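PDB 6ICL: methylxanthine N3-demethylase NdmB from Pseudomonas putida, which removes the N3-methyl group of theobromine and related methylxanthines in caffeine degradation, as an iron-dependent Rieske oxygenase. Local coordinates for residues Asp170-Val175 with Gln298-His303. Sequence-based numbering, arbitrary orientation.
Sequences DMQVIV and QPDHMH
Ile174 and Asp300 make the main packing contact, an aliphatic chain laid against a carboxylate and running past it in the opposite direction: CG1 of Ile174 comes to 3.5 Å from OD2 of Asp300, and its CD1 lies 3.7 Å from the Asp300 CG. Standing anti to the carbonyl carbon (chi1 -60°), CG1 of Ile174 carries that methyl across to the first helical turn, where it meets CB of His303 at 4.0 Å. Two waters link the polar groups. One donates to Asp300 OD2 (2.6 Å) and to the Val173 carbonyl while accepting from NE2 of Gln172; a second accepts from the same NE2 and donates to the Gln298 carbonyl. Gln172 NE2 also lies 3.4 Å from Asp300 OD1, with amide and carboxylate turned 65° apart. Asp300 OD1 forms a salt bridge with Arg293 on strand 284-294. Trimming Asp300 to an alanine would probably leave Arg293 without this carboxylate, strip the first water of one acceptor and open a gap beside Ile174. Ile174 is buried and the polar residues around it partly exposed where strand 171-181, outermost of its sheet within this chain, packs beside the N-terminal turn of helix 300-319, part of the helix-on-antiparallel-sheet architecture of the Rieske oxygenase catalytic domain.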
ATOM      1  N   ASP A 170     -10.418  -4.108  47.133  1.00 53.52           N
ATOM      2  CA  ASP A 170      -9.294  -5.034  47.170  1.00 51.57           C
ATOM      3  C   ASP A 170      -8.804  -5.434  45.784  1.00 53.28           C
ATOM      4  O   ASP A 170      -7.789  -6.134  45.685  1.00 56.52           O
ATOM      5  CB  ASP A 170      -9.662  -6.302  47.935  1.00 56.91           C
ATOM      6  CG  ASP A 170      -9.792  -6.072  49.423  1.00 62.30           C
ATOM      7  OD1 ASP A 170      -9.148  -5.142  49.958  1.00 62.04           O
ATOM      8  OD2 ASP A 170     -10.547  -6.832  50.053  1.00 63.02           O
ATOM      9  N   MET A 171      -9.492  -5.029  44.722  1.00 50.68           N
ATOM     10  CA  MET A 171      -9.163  -5.499  43.383  1.00 51.93           C
ATOM     11  C   MET A 171      -8.880  -4.317  42.462  1.00 51.60           C
ATOM     12  O   MET A 171      -9.118  -3.158  42.806  1.00 49.02           O
ATOM     13  CB  MET A 171     -10.296  -6.382  42.847  1.00 51.27           C
ATOM     14  CG  MET A 171     -10.573  -7.569  43.776  1.00 52.12           C
ATOM     15  SD  MET A 171     -11.693  -8.808  43.114  1.00 60.04           S
ATOM     16  CE  MET A 171     -10.542  -9.956  42.371  1.00 49.91           C
ATOM     17  N   GLN A 172      -8.325  -4.608  41.287  1.00 49.49           N
ATOM     18  CA  GLN A 172      -8.095  -3.564  40.298  1.00 47.75           C
ATOM     19  C   GLN A 172      -8.667  -3.992  38.953  1.00 43.95           C
ATOM     20  O   GLN A 172      -8.684  -5.180  38.618  1.00 40.57           O
ATOM     21  CB  GLN A 172      -6.604  -3.209  40.171  1.00 44.05           C
ATOM     22  CG  GLN A 172      -5.689  -4.351  39.765  1.00 43.13           C
ATOM     23  CD  GLN A 172      -4.222  -3.986  39.900  1.00 48.37           C
ATOM     24  OE1 GLN A 172      -3.562  -4.358  40.874  1.00 55.25           O
ATOM     25  NE2 GLN A 172      -3.702  -3.245  38.925  1.00 47.48           N
ATOM     26  N   VAL A 173      -9.127  -3.000  38.187  1.00 39.58           N
ATOM     27  CA  VAL A 173      -9.904  -3.219  36.977  1.00 38.85           C
ATOM     28  C   VAL A 173      -9.093  -2.801  35.750  1.00 44.67           C
ATOM     29  O   VAL A 173      -8.331  -1.822  35.791  1.00 38.27           O
ATOM     30  CB  VAL A 173     -11.233  -2.444  37.056  1.00 41.37           C
ATOM     31  CG1 VAL A 173     -12.094  -2.661  35.793  1.00 40.15           C
ATOM     32  CG2 VAL A 173     -11.991  -2.818  38.324  1.00 40.47           C
ATOM     33  N   ILE A 174      -9.251  -3.564  34.660  1.00 40.44           N
ATOM     34  CA  ILE A 174      -8.829  -3.181  33.312  1.00 36.82           C
ATOM     35  C   ILE A 174     -10.072  -3.185  32.436  1.00 36.21           C
ATOM     36  O   ILE A 174     -10.711  -4.231  32.275  1.00 35.38           O
ATOM     37  CB  ILE A 174      -7.793  -4.146  32.716  1.00 38.16           C
ATOM     38  CG1 ILE A 174      -6.520  -4.218  33.543  1.00 39.92           C
ATOM     39  CG2 ILE A 174      -7.470  -3.746  31.271  1.00 38.25           C
ATOM     40  CD1 ILE A 174      -5.665  -5.450  33.203  1.00 37.96           C
ATOM     41  N   VAL A 175     -10.417  -2.034  31.874  1.00 35.16           N
ATOM     42  CA  VAL A 175     -11.438  -1.936  30.839  1.00 33.88           C
ATOM     43  C   VAL A 175     -10.710  -1.876  29.495  1.00 38.26           C
ATOM     44  O   VAL A 175     -10.074  -0.873  29.149  1.00 34.58           O
ATOM     45  CB  VAL A 175     -12.349  -0.718  31.044  1.00 35.55           C
ATOM     46  CG1 VAL A 175     -13.468  -0.710  29.991  1.00 29.94           C
ATOM     47  CG2 VAL A 175     -12.931  -0.730  32.453  1.00 38.32           C
ATOM     48  N   GLN A 298       1.609  -6.117  39.337  1.00 49.12           N
ATOM     49  CA  GLN A 298       2.012  -6.530  38.000  1.00 47.37           C
ATOM     50  C   GLN A 298       1.504  -5.534  36.962  1.00 41.14           C
ATOM     51  O   GLN A 298       0.487  -4.865  37.173  1.00 39.35           O
ATOM     52  CB  GLN A 298       1.474  -7.924  37.658  1.00 46.69           C
ATOM     53  CG  GLN A 298       2.199  -9.064  38.346  1.00 47.04           C
ATOM     54  CD  GLN A 298       3.704  -8.931  38.255  1.00 51.58           C
ATOM     55  OE1 GLN A 298       4.366  -8.635  39.248  1.00 60.21           O
ATOM     56  NE2 GLN A 298       4.253  -9.141  37.070  1.00 43.50           N
ATOM     57  N   PRO A 299       2.198  -5.412  35.830  1.00 40.91           N
ATOM     58  CA  PRO A 299       1.726  -4.511  34.771  1.00 39.01           C
ATOM     59  C   PRO A 299       0.414  -5.010  34.174  1.00 39.24           C
ATOM     60  O   PRO A 299       0.263  -6.194  33.868  1.00 36.06           O
ATOM     61  CB  PRO A 299       2.866  -4.548  33.746  1.00 36.61           C
ATOM     62  CG  PRO A 299       3.566  -5.853  34.008  1.00 39.41           C
ATOM     63  CD  PRO A 299       3.461  -6.086  35.467  1.00 41.23           C
ATOM     64  N   ASP A 300      -0.540  -4.094  34.015  1.00 38.00           N
ATOM     65  CA  ASP A 300      -1.794  -4.438  33.357  1.00 39.32           C
ATOM     66  C   ASP A 300      -1.580  -5.018  31.960  1.00 39.81           C
ATOM     67  O   ASP A 300      -2.374  -5.854  31.508  1.00 36.05           O
ATOM     68  CB  ASP A 300      -2.683  -3.208  33.271  1.00 38.40           C
ATOM     69  CG  ASP A 300      -3.363  -2.895  34.587  1.00 40.63           C
ATOM     70  OD1 ASP A 300      -3.132  -3.614  35.581  1.00 45.64           O
ATOM     71  OD2 ASP A 300      -4.121  -1.917  34.630  1.00 42.43           O
ATOM     72  N   HIS A 301      -0.538  -4.580  31.254  1.00 38.67           N
ATOM     73  CA  HIS A 301      -0.360  -5.054  29.888  1.00 38.01           C
ATOM     74  C   HIS A 301      -0.109  -6.558  29.834  1.00 38.67           C
ATOM     75  O   HIS A 301      -0.464  -7.208  28.843  1.00 33.63           O
ATOM     76  CB  HIS A 301       0.782  -4.318  29.209  1.00 35.64           C
ATOM     77  CG  HIS A 301       1.025  -4.794  27.814  1.00 35.70           C
ATOM     78  ND1 HIS A 301       0.226  -4.421  26.762  1.00 35.17           N
ATOM     79  CD2 HIS A 301       1.927  -5.669  27.309  1.00 33.19           C
ATOM     80  CE1 HIS A 301       0.649  -5.004  25.658  1.00 35.51           C
ATOM     81  NE2 HIS A 301       1.686  -5.765  25.961  1.00 36.67           N
ATOM     82  N   MET A 302       0.501  -7.131  30.874  1.00 33.15           N
ATOM     83  CA  MET A 302       0.706  -8.581  30.891  1.00 35.11           C
ATOM     84  C   MET A 302      -0.617  -9.340  30.829  1.00 36.03           C
ATOM     85  O   MET A 302      -0.722 -10.357  30.124  1.00 36.67           O
ATOM     86  CB  MET A 302       1.496  -8.988  32.131  1.00 36.27           C
ATOM     87  CG  MET A 302       1.396 -10.472  32.484  1.00 47.92           C
ATOM     88  SD  MET A 302       2.087 -10.743  34.144  1.00 57.15           S
ATOM     89  CE  MET A 302       3.817 -11.034  33.725  1.00 59.68           C
ATOM     90  N   HIS A 303      -1.633  -8.866  31.560  1.00 36.14           N
ATOM     91  CA  HIS A 303      -2.953  -9.492  31.529  1.00 42.26           C
ATOM     92  C   HIS A 303      -3.687  -9.230  30.228  1.00 40.06           C
ATOM     93  O   HIS A 303      -4.367 -10.122  29.707  1.00 39.11           O
ATOM     94  CB  HIS A 303      -3.790  -8.999  32.703  1.00 37.80           C
ATOM     95  CG  HIS A 303      -3.243  -9.440  34.009  1.00 40.76           C
ATOM     96  ND1 HIS A 303      -3.410 -10.723  34.479  1.00 46.46           N
ATOM     97  CD2 HIS A 303      -2.462  -8.801  34.912  1.00 40.63           C
ATOM     98  CE1 HIS A 303      -2.774 -10.847  35.630  1.00 44.29           C
ATOM     99  NE2 HIS A 303      -2.202  -9.692  35.921  1.00 45.55           N
TER
HETATM  100  O   HOH W   1      -5.683  -1.858  36.759  1.00 42.76           O
HETATM  101  O   HOH W   2      -0.526  -3.237  39.305  1.00 48.72           O